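Local coordinates for Pab-dependent poly(a)-specific ribonuclease subunit PAN2 (Neurospora crassa, PDB 4CZX), which is probably the catalytic subunit of a deadenylase that shortens mRNA poly(A) tails, represented here by its N-terminal WD40 domain alone, at residues A[29-37]-A[292-303]; A[74-82]-A[113-124]. All blocks are in the same frame, centred on the assembly; numbering follows the deposited sequence.

Contact 1: A[29-37]-A[292-303]; sequences PASTIAFDN and HFDVSRTGEGKA
Ala30 turns its carbonyl oxygen to the imidazole of His292, and NE2 donates to Ala30 O over 2.9 Å, in a bent bond (138°) that arrives from above the carbonyl plane. Ser31 OG turns to the backbone oxygen of Leu75. The same imidazole lies against the chain that follows, with Thr32 CA 4.0 Å from the centroid of the His292 ring, over its face. An alanine in place of His292 would probably leave the carbonyl of Ala30 without this donor and the backbone at Thr32 without the flat surface it rests on. Ile33 has CG1 wedged between its backbone N and carbonyl carbon (chi1 73°), which carries CG1 past His292 CB and CD1 to within 3.8 Å of Ala303 CB. At Phe35 the backbone N donates to Asp294 OD2 (2.8 Å), on the anti lone pair of that oxygen, while Asp294 OD1 is held by Arg250. The Phe35 ring lies against the end of the partner hairpin: Ser296 CB sits over one face, 3.8 Å from the ring centroid, and Ala303 CB comes to 3.6 Å from Phe35 CE2. Phe35 O takes a 3.2 Å bond from Arg297 NH1, and a water joins that oxygen, Asp294 OD2 and Arg297 NH1. Asn37 CB covers one face of the guanidinium. Strands 32-35 and 292-295 run almost parallel (6°) without a backbone-to-backbone hydrogen bond between them, as do the innermost strands of adjoining blades in a seven-bladed WD40 beta-propeller; here they belong to the first full blade and the last, where the ring closes.

Contact 2: A[74-82]-A[113-124]; sequences PLRQFLFVD and DLRAMSFTSKGT
Strands 77-80 and 114-119 point the same way, 16° apart, and their axes come no nearer than 7.6 Å, a spacing that side chains bridge. Gln77 crosses it: with CG anti to the backbone N (chi1 -168°) and the chain extended, its amide meets the backbone of Met117 twice, OE1 accepting from Met117 N at 2.8 Å and NE2 donating to Met117 O at 2.8 Å. Both ends of the amide are thus engaged, which fixes its rotation. At one end of the contact the guanidinium of Arg76 lies flat on that of Arg115, planes 17° apart and centres separated by 4.2 Å, with Pro74 CG over its other face. Asp113 probably makes this pairing of like charges tolerable: Arg115 grips it side-on, NE to OD1 (2.9 Å) and NH2 to OD2, whereas Arg76 NH2 stays 4.0 Å from Asp113 OD1, a long, purely electrostatic pairing. Arg76 NE is hydrogen-bonded to Ser90 OG. Toward the other end the contact becomes apolar. Leu79 and Met117 reach for each other tip to tip, Leu79 CD1 standing 3.7 Å from Met117 CG, and the same methyl of Leu79 lies over one face of the Phe119 ring, whose opposite face is met by Thr124 CG2. Val81 CG1 touches both Phe119 CE1 (3.7 Å) and Thr124 CB. Arg115 and Ala116 form a classic beta bulge within their own sheet. Side-by-side first strands of two successive four-stranded blades, joined by side chains and not by a shared sheet, are the hallmark of a WD40 beta-propeller.

Contacts 1 and 2 are two instances of one rule, the joining of adjoining propeller blades through their innermost strands, and both are partly buried. Strands 32-35 and 77-80 are themselves neighbours: Ser31 OG lies 2.5 Å from Leu75 O, probably as a hydrogen bond, and the Phe80 ring packs on the backbone oxygen of Phe35 and the carboxylate of Asp36, making a continuous run of blades. Contact 1 joins segments far apart in sequence at the closure of the ring, and contact 2 is nested inside that loop, between blades consecutive in the chain. Their chemistry differs too. Contact 1 lays an aromatic ring against a hairpin and uses water, whereas contact 2 pairs an amide with backbone and stacks two arginines beside a carboxylate.

Contact 1: A[29-37]-A[292-303]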
loop_
_atom_site.group_PDB
_atom_site.type_symbol
_atom_site.label_atom_id
_atom_site.label_comp_id
_atom_site.label_asym_id
_atom_site.label_seq_id
_atom_site.Cartn_x
_atom_site.Cartn_y
_atom_site.Cartn_z
ATOM N N PRO A 29 -26.003 2.862 8.797
ATOM C CA PRO A 29 -26.055 3.941 9.795
ATOM C C PRO A 29 -25.352 3.572 11.088
ATOM O O PRO A 29 -24.823 2.465 11.220
ATOM C CB PRO A 29 -27.559 4.117 10.035
ATOM C CG PRO A 29 -28.101 2.736 9.831
ATOM C CD PRO A 29 -27.306 2.192 8.649
ATOM N N ALA A 30 -25.354 4.500 12.042
ATOM C CA ALA A 30 -24.758 4.249 13.347
ATOM C C ALA A 30 -25.323 2.977 13.993
ATOM O O ALA A 30 -26.488 2.618 13.781
ATOM C CB ALA A 30 -24.969 5.460 14.264
ATOM N N SER A 31 -24.475 2.291 14.751
ATOM C CA SER A 31 -24.829 1.042 15.415
ATOM C C SER A 31 -25.224 1.297 16.861
ATOM O O SER A 31 -25.931 0.487 17.483
ATOM C CB SER A 31 -23.652 0.063 15.365
ATOM O OG SER A 31 -22.521 0.626 16.029
ATOM N N THR A 32 -24.747 2.414 17.410
ATOM C CA THR A 32 -25.067 2.786 18.788
ATOM C C THR A 32 -24.582 4.218 19.035
ATOM O O THR A 32 -23.680 4.706 18.336
ATOM C CB THR A 32 -24.418 1.803 19.805
ATOM O OG1 THR A 32 -24.841 2.115 21.137
ATOM C CG2 THR A 32 -22.882 1.871 19.735
ATOM N N ILE A 33 -25.206 4.910 19.983
ATOM C CA ILE A 33 -24.686 6.194 20.458
ATOM C C ILE A 33 -24.761 6.248 21.978
ATOM O O ILE A 33 -25.625 5.607 22.587
ATOM C CB ILE A 33 -25.456 7.406 19.858
ATOM C CG1 ILE A 33 -26.847 7.545 20.491
ATOM C CG2 ILE A 33 -25.568 7.298 18.312
ATOM C CD1 ILE A 33 -27.669 8.677 19.903
ATOM N N ALA A 34 -23.859 7.010 22.592
ATOM C CA ALA A 34 -23.892 7.217 24.045
ATOM C C ALA A 34 -23.159 8.483 24.454
ATOM O O ALA A 34 -22.040 8.747 24.007
ATOM C CB ALA A 34 -23.284 6.018 24.780
ATOM N N PHE A 35 -23.800 9.264 25.315
ATOM C CA PHE A 35 -23.145 10.377 25.982
ATOM C C PHE A 35 -22.061 9.891 26.929
ATOM O O PHE A 35 -22.303 9.007 27.743
ATOM C CB PHE A 35 -24.171 11.199 26.762
ATOM C CG PHE A 35 -24.974 12.130 25.911
ATOM C CD1 PHE A 35 -24.419 13.316 25.453
ATOM C CD2 PHE A 35 -26.290 11.832 25.584
ATOM C CE1 PHE A 35 -25.157 14.185 24.675
ATOM C CE2 PHE A 35 -27.039 12.696 24.811
ATOM C CZ PHE A 35 -26.472 13.874 24.351
ATOM N N ASP A 36 -20.869 10.477 26.825
ATOM C CA ASP A 36 -19.817 10.270 27.811
ATOM C C ASP A 36 -20.260 10.850 29.158
ATOM O O ASP A 36 -21.140 11.716 29.218
ATOM C CB ASP A 36 -18.512 10.963 27.354
ATOM C CG ASP A 36 -17.263 10.324 27.926
ATOM O OD1 ASP A 36 -17.246 9.952 29.120
ATOM O OD2 ASP A 36 -16.278 10.207 27.165
ATOM N N ASN A 37 -19.634 10.427 30.245
ATOM C CA ASN A 37 -19.905 11.140 31.493
ATOM C C ASN A 37 -18.841 12.200 31.820
ATOM O O ASN A 37 -18.828 12.744 32.919
ATOM C CB ASN A 37 -20.082 10.162 32.666
ATOM C CG ASN A 37 -18.949 9.169 32.798
ATOM O OD1 ASN A 37 -17.830 9.411 32.350
ATOM N ND2 ASN A 37 -19.237 8.033 33.429
ATOM N N HIS A 292 -31.452 5.074 17.302
ATOM C CA HIS A 292 -30.815 5.120 18.621
ATOM C C HIS A 292 -31.097 6.428 19.326
ATOM O O HIS A 292 -31.351 7.452 18.692
ATOM C CB HIS A 292 -29.286 4.915 18.520
ATOM C CG HIS A 292 -28.894 3.765 17.655
ATOM N ND1 HIS A 292 -29.015 2.453 18.059
ATOM C CD2 HIS A 292 -28.379 3.731 16.403
ATOM C CE1 HIS A 292 -28.630 1.658 17.074
ATOM N NE2 HIS A 292 -28.227 2.408 16.062
ATOM N N PHE A 293 -31.025 6.373 20.651
ATOM C CA PHE A 293 -31.364 7.493 21.517
ATOM C C PHE A 293 -30.525 7.457 22.796
ATOM O O PHE A 293 -30.260 6.383 23.339
ATOM C CB PHE A 293 -32.866 7.464 21.862
ATOM C CG PHE A 293 -33.274 8.500 22.859
ATOM C CD1 PHE A 293 -33.261 9.844 22.518
ATOM C CD2 PHE A 293 -33.670 8.135 24.139
ATOM C CE1 PHE A 293 -33.643 10.808 23.429
ATOM C CE2 PHE A 293 -34.053 9.101 25.064
ATOM C CZ PHE A 293 -34.029 10.436 24.709
ATOM N N ASP A 294 -30.097 8.620 23.275
ATOM C CA ASP A 294 -29.538 8.702 24.622
ATOM C C ASP A 294 -29.798 10.080 25.222
ATOM O O ASP A 294 -30.117 11.036 24.505
ATOM C CB ASP A 294 -28.019 8.394 24.613
ATOM C CG ASP A 294 -27.482 8.027 25.990
ATOM O OD1 ASP A 294 -28.290 7.622 26.866
ATOM O OD2 ASP A 294 -26.251 8.156 26.204
ATOM N N VAL A 295 -29.658 10.166 26.542
ATOM C CA VAL A 295 -29.766 11.428 27.272
ATOM C C VAL A 295 -28.469 11.656 28.057
ATOM O O VAL A 295 -27.854 10.702 28.527
ATOM C CB VAL A 295 -30.978 11.436 28.235
ATOM C CG1 VAL A 295 -30.822 10.364 29.317
ATOM C CG2 VAL A 295 -31.158 12.810 28.870
ATOM N N SER A 296 -28.036 12.906 28.160
ATOM C CA SER A 296 -26.799 13.235 28.888
ATOM C C SER A 296 -26.968 13.111 30.403
ATOM O O SER A 296 -28.093 13.055 30.902
ATOM C CB SER A 296 -26.341 14.647 28.538
ATOM O OG SER A 296 -27.196 15.627 29.111
ATOM N N ARG A 297 -25.853 13.108 31.136
ATOM C CA ARG A 297 -25.896 12.950 32.597
ATOM C C ARG A 297 -26.689 14.049 33.293
ATOM O O ARG A 297 -27.301 13.813 34.339
ATOM C CB ARG A 297 -24.479 12.913 33.180
ATOM C CG ARG A 297 -23.640 11.703 32.769
ATOM C CD ARG A 297 -24.299 10.390 33.171
ATOM N NE ARG A 297 -23.501 9.221 32.794
ATOM C CZ ARG A 297 -23.346 8.780 31.544
ATOM N NH1 ARG A 297 -23.915 9.422 30.528
ATOM N NH2 ARG A 297 -22.606 7.700 31.305
ATOM N N THR A 298 -26.674 15.252 32.725
ATOM C CA THR A 298 -27.413 16.372 33.303
ATOM C C THR A 298 -28.890 16.349 32.923
ATOM O O THR A 298 -29.704 17.053 33.526
ATOM C CB THR A 298 -26.837 17.714 32.853
ATOM O OG1 THR A 298 -26.903 17.791 31.422
ATOM C CG2 THR A 298 -25.389 17.862 33.317
ATOM N N GLY A 299 -29.225 15.564 31.902
ATOM C CA GLY A 299 -30.583 15.507 31.390
ATOM C C GLY A 299 -30.851 16.560 30.330
ATOM O O GLY A 299 -31.906 16.555 29.691
ATOM N N GLU A 300 -29.881 17.450 30.123
ATOM C CA GLU A 300 -30.087 18.622 29.276
ATOM C C GLU A 300 -29.903 18.334 27.782
ATOM O O GLU A 300 -30.491 19.017 26.941
ATOM C CB GLU A 300 -29.155 19.749 29.719
ATOM C CG GLU A 300 -29.460 20.240 31.132
ATOM C CD GLU A 300 -28.521 21.333 31.601
ATOM O OE1 GLU A 300 -27.727 21.839 30.779
ATOM O OE2 GLU A 300 -28.581 21.690 32.800
ATOM N N GLY A 301 -29.098 17.329 27.458
ATOM C CA GLY A 301 -28.906 16.934 26.070
ATOM C C GLY A 301 -29.628 15.653 25.694
ATOM O O GLY A 301 -29.520 14.645 26.396
ATOM N N LYS A 302 -30.373 15.696 24.584
ATOM C CA LYS A 302 -31.015 14.512 24.018
ATOM C C LYS A 302 -30.444 14.225 22.636
ATOM O O LYS A 302 -30.450 15.099 21.769
ATOM C CB LYS A 302 -32.535 14.690 23.904
ATOM C CG LYS A 302 -33.315 14.556 25.211
ATOM C CD LYS A 302 -33.172 15.783 26.108
ATOM C CE LYS A 302 -34.157 15.723 27.268
ATOM N NZ LYS A 302 -34.084 16.931 28.154
ATOM N N ALA A 303 -29.968 13.006 22.426
ATOM C CA ALA A 303 -29.370 12.645 21.136
ATOM C C ALA A 303 -30.164 11.550 20.453
ATOM O O ALA A 303 -30.598 10.607 21.104
ATOM C CB ALA A 303 -27.927 12.206 21.322
HETATM O O HOH W 1 -24.553 7.469 28.191
HETATM O O HOH W 2 -23.449 13.172 29.721
#

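Contact 2: A[74-82]-A[113-124]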
loop_
_atom_site.group_PDB
_atom_site.type_symbol
_atom_site.label_atom_id
_atom_site.label_comp_id
_atom_site.label_asym_id
_atom_site.label_seq_id
_atom_site.Cartn_x
_atom_site.Cartn_y
_atom_site.Cartn_z
ATOM N N PRO A 74 -20.427 -4.541 13.883
ATOM C CA PRO A 74 -20.838 -3.284 14.514
ATOM C C PRO A 74 -20.195 -3.022 15.868
ATOM O O PRO A 74 -19.870 -3.949 16.602
ATOM C CB PRO A 74 -22.362 -3.448 14.688
ATOM C CG PRO A 74 -22.613 -4.907 14.574
ATOM C CD PRO A 74 -21.573 -5.431 13.620
ATOM N N LEU A 75 -20.025 -1.746 16.175
ATOM C CA LEU A 75 -19.673 -1.333 17.522
ATOM C C LEU A 75 -20.967 -1.489 18.315
ATOM O O LEU A 75 -21.958 -0.846 17.991
ATOM C CB LEU A 75 -19.148 0.107 17.546
ATOM C CG LEU A 75 -18.156 0.466 18.661
ATOM C CD1 LEU A 75 -17.622 1.893 18.484
ATOM C CD2 LEU A 75 -18.811 0.307 20.027
ATOM N N ARG A 76 -20.970 -2.368 19.311
ATOM C CA ARG A 76 -22.230 -2.754 19.955
ATOM C C ARG A 76 -22.651 -1.841 21.096
ATOM O O ARG A 76 -23.853 -1.602 21.292
ATOM C CB ARG A 76 -22.131 -4.191 20.468
ATOM C CG ARG A 76 -21.729 -5.200 19.398
ATOM C CD ARG A 76 -22.857 -6.112 19.120
ATOM N NE ARG A 76 -22.606 -7.035 18.026
ATOM C CZ ARG A 76 -23.487 -7.251 17.052
ATOM N NH1 ARG A 76 -24.636 -6.591 17.057
ATOM N NH2 ARG A 76 -23.205 -8.102 16.073
ATOM N N GLN A 77 -21.675 -1.355 21.859
ATOM C CA GLN A 77 -21.965 -0.563 23.067
ATOM C C GLN A 77 -20.710 0.161 23.569
ATOM O O GLN A 77 -19.583 -0.313 23.354
ATOM C CB GLN A 77 -22.521 -1.460 24.181
ATOM C CG GLN A 77 -23.132 -0.716 25.398
ATOM C CD GLN A 77 -23.352 -1.637 26.596
ATOM O OE1 GLN A 77 -23.527 -2.844 26.435
ATOM N NE2 GLN A 77 -23.282 -1.080 27.803
ATOM N N PHE A 78 -20.931 1.307 24.214
ATOM C CA PHE A 78 -19.903 2.054 24.945
ATOM C C PHE A 78 -20.125 1.933 26.455
ATOM O O PHE A 78 -21.268 1.789 26.915
ATOM C CB PHE A 78 -19.935 3.543 24.597
ATOM C CG PHE A 78 -19.756 3.860 23.143
ATOM C CD1 PHE A 78 -18.489 3.912 22.575
ATOM C CD2 PHE A 78 -20.855 4.191 22.359
ATOM C CE1 PHE A 78 -18.328 4.239 21.224
ATOM C CE2 PHE A 78 -20.702 4.517 21.012
ATOM C CZ PHE A 78 -19.432 4.542 20.445
ATOM N N LEU A 79 -19.040 1.996 27.223
ATOM C CA LEU A 79 -19.122 2.306 28.657
ATOM C C LEU A 79 -18.010 3.289 28.993
ATOM O O LEU A 79 -16.990 3.332 28.298
ATOM C CB LEU A 79 -18.994 1.062 29.536
ATOM C CG LEU A 79 -20.187 0.112 29.705
ATOM C CD1 LEU A 79 -19.773 -1.026 30.621
ATOM C CD2 LEU A 79 -21.413 0.836 30.255
ATOM N N PHE A 80 -18.210 4.064 30.056
ATOM C CA PHE A 80 -17.305 5.151 30.393
ATOM C C PHE A 80 -16.787 5.086 31.817
ATOM O O PHE A 80 -17.568 4.909 32.767
ATOM C CB PHE A 80 -18.008 6.493 30.171
ATOM C CG PHE A 80 -18.576 6.636 28.803
ATOM C CD1 PHE A 80 -17.758 6.984 27.738
ATOM C CD2 PHE A 80 -19.922 6.372 28.563
ATOM C CE1 PHE A 80 -18.270 7.083 26.449
ATOM C CE2 PHE A 80 -20.444 6.479 27.285
ATOM C CZ PHE A 80 -19.618 6.837 26.226
ATOM N N VAL A 81 -15.467 5.243 31.958
ATOM C CA VAL A 81 -14.816 5.360 33.263
ATOM C C VAL A 81 -13.822 6.517 33.235
ATOM O O VAL A 81 -13.606 7.129 32.189
ATOM C CB VAL A 81 -14.095 4.059 33.670
ATOM C CG1 VAL A 81 -15.081 2.874 33.637
ATOM C CG2 VAL A 81 -12.925 3.788 32.756
ATOM N N ASP A 82 -13.234 6.837 34.383
ATOM C CA ASP A 82 -12.317 7.970 34.449
ATOM C C ASP A 82 -11.153 7.858 33.460
ATOM O O ASP A 82 -10.831 8.825 32.774
ATOM C CB ASP A 82 -11.787 8.134 35.877
ATOM C CG ASP A 82 -12.851 8.643 36.832
ATOM O OD1 ASP A 82 -13.860 9.207 36.351
ATOM O OD2 ASP A 82 -12.686 8.482 38.059
ATOM N N ASP A 113 -20.085 -13.917 20.156
ATOM C CA ASP A 113 -21.064 -12.947 19.692
ATOM C C ASP A 113 -21.552 -12.094 20.863
ATOM O O ASP A 113 -22.725 -12.159 21.251
ATOM C CB ASP A 113 -22.239 -13.645 18.996
ATOM C CG ASP A 113 -23.130 -12.671 18.240
ATOM O OD1 ASP A 113 -22.756 -11.485 18.121
ATOM O OD2 ASP A 113 -24.204 -13.082 17.759
ATOM N N LEU A 114 -20.632 -11.310 21.431
ATOM C CA LEU A 114 -20.954 -10.391 22.525
ATOM C C LEU A 114 -21.912 -9.309 22.064
ATOM O O LEU A 114 -21.794 -8.833 20.941
ATOM C CB LEU A 114 -19.683 -9.727 23.066
ATOM C CG LEU A 114 -18.581 -10.637 23.602
ATOM C CD1 LEU A 114 -17.416 -9.769 24.052
ATOM C CD2 LEU A 114 -19.102 -11.467 24.755
ATOM N N ARG A 115 -22.839 -8.906 22.933
ATOM C CA ARG A 115 -23.837 -7.896 22.581
ATOM C C ARG A 115 -23.989 -6.794 23.619
ATOM O O ARG A 115 -24.542 -5.723 23.332
ATOM C CB ARG A 115 -25.209 -8.555 22.376
ATOM C CG ARG A 115 -25.272 -9.546 21.208
ATOM C CD ARG A 115 -25.004 -8.867 19.872
ATOM N NE ARG A 115 -25.078 -9.856 18.785
ATOM C CZ ARG A 115 -26.200 -10.194 18.148
ATOM N NH1 ARG A 115 -27.358 -9.619 18.463
ATOM N NH2 ARG A 115 -26.168 -11.117 17.185
ATOM N N ALA A 116 -23.519 -7.063 24.836
ATOM C CA ALA A 116 -23.841 -6.208 25.953
ATOM C C ALA A 116 -22.806 -6.282 27.053
ATOM O O ALA A 116 -22.180 -7.316 27.287
ATOM C CB ALA A 116 -25.226 -6.582 26.531
ATOM N N MET A 117 -22.667 -5.181 27.759
ATOM C CA MET A 117 -21.899 -5.212 28.988
ATOM C C MET A 117 -22.366 -4.187 29.987
ATOM O O MET A 117 -23.043 -3.209 29.639
ATOM C CB MET A 117 -20.442 -4.993 28.686
ATOM C CG MET A 117 -20.231 -3.712 28.086
ATOM S SD MET A 117 -18.473 -3.654 27.878
ATOM C CE MET A 117 -18.540 -2.216 26.983
ATOM N N SER A 118 -21.988 -4.412 31.235
ATOM C CA SER A 118 -22.400 -3.544 32.329
ATOM C C SER A 118 -21.359 -3.555 33.427
ATOM O O SER A 118 -20.510 -4.442 33.487
ATOM C CB SER A 118 -23.752 -3.993 32.901
ATOM O OG SER A 118 -23.602 -5.185 33.657
ATOM N N PHE A 119 -21.441 -2.580 34.317
ATOM C CA PHE A 119 -20.672 -2.647 35.542
ATOM C C PHE A 119 -21.312 -3.681 36.462
ATOM O O PHE A 119 -22.368 -4.243 36.146
ATOM C CB PHE A 119 -20.580 -1.263 36.184
ATOM C CG PHE A 119 -19.877 -0.262 35.309
ATOM C CD1 PHE A 119 -18.517 -0.379 35.072
ATOM C CD2 PHE A 119 -20.577 0.769 34.698
ATOM C CE1 PHE A 119 -17.854 0.519 34.248
ATOM C CE2 PHE A 119 -19.924 1.668 33.869
ATOM C CZ PHE A 119 -18.556 1.549 33.652
ATOM N N THR A 120 -20.652 -3.957 37.580
ATOM C CA THR A 120 -21.109 -4.987 38.497
ATOM C C THR A 120 -21.158 -4.394 39.903
ATOM O O THR A 120 -21.579 -3.254 40.074
ATOM C CB THR A 120 -20.192 -6.238 38.457
ATOM O OG1 THR A 120 -18.894 -5.915 38.980
ATOM C CG2 THR A 120 -20.054 -6.757 37.014
ATOM N N SER A 121 -20.711 -5.150 40.896
ATOM C CA SER A 121 -20.787 -4.688 42.278
ATOM C C SER A 121 -19.553 -3.880 42.677
ATOM O O SER A 121 -19.416 -3.486 43.839
ATOM C CB SER A 121 -20.953 -5.873 43.234
ATOM O OG SER A 121 -19.777 -6.664 43.266
ATOM N N LYS A 122 -18.676 -3.609 41.713
ATOM C CA LYS A 122 -17.357 -3.065 42.048
ATOM C C LYS A 122 -17.096 -1.699 41.431
ATOM O O LYS A 122 -15.965 -1.371 41.065
ATOM C CB LYS A 122 -16.273 -4.057 41.631
ATOM C CG LYS A 122 -16.445 -5.413 42.297
ATOM C CD LYS A 122 -15.348 -6.387 41.933
ATOM C CE LYS A 122 -15.711 -7.769 42.452
ATOM N NZ LYS A 122 -14.756 -8.805 41.985
ATOM N N GLY A 123 -18.144 -0.891 41.349
ATOM C CA GLY A 123 -18.026 0.446 40.808
ATOM C C GLY A 123 -17.610 0.384 39.357
ATOM O O GLY A 123 -18.268 -0.251 38.544
ATOM N N THR A 124 -16.505 1.029 39.017
ATOM C CA THR A 124 -16.079 1.005 37.622
ATOM C C THR A 124 -14.868 0.101 37.411
ATOM O O THR A 124 -14.262 0.114 36.346
ATOM C CB THR A 124 -15.757 2.421 37.118
ATOM O OG1 THR A 124 -14.873 3.068 38.043
ATOM C CG2 THR A 124 -17.039 3.242 36.978
#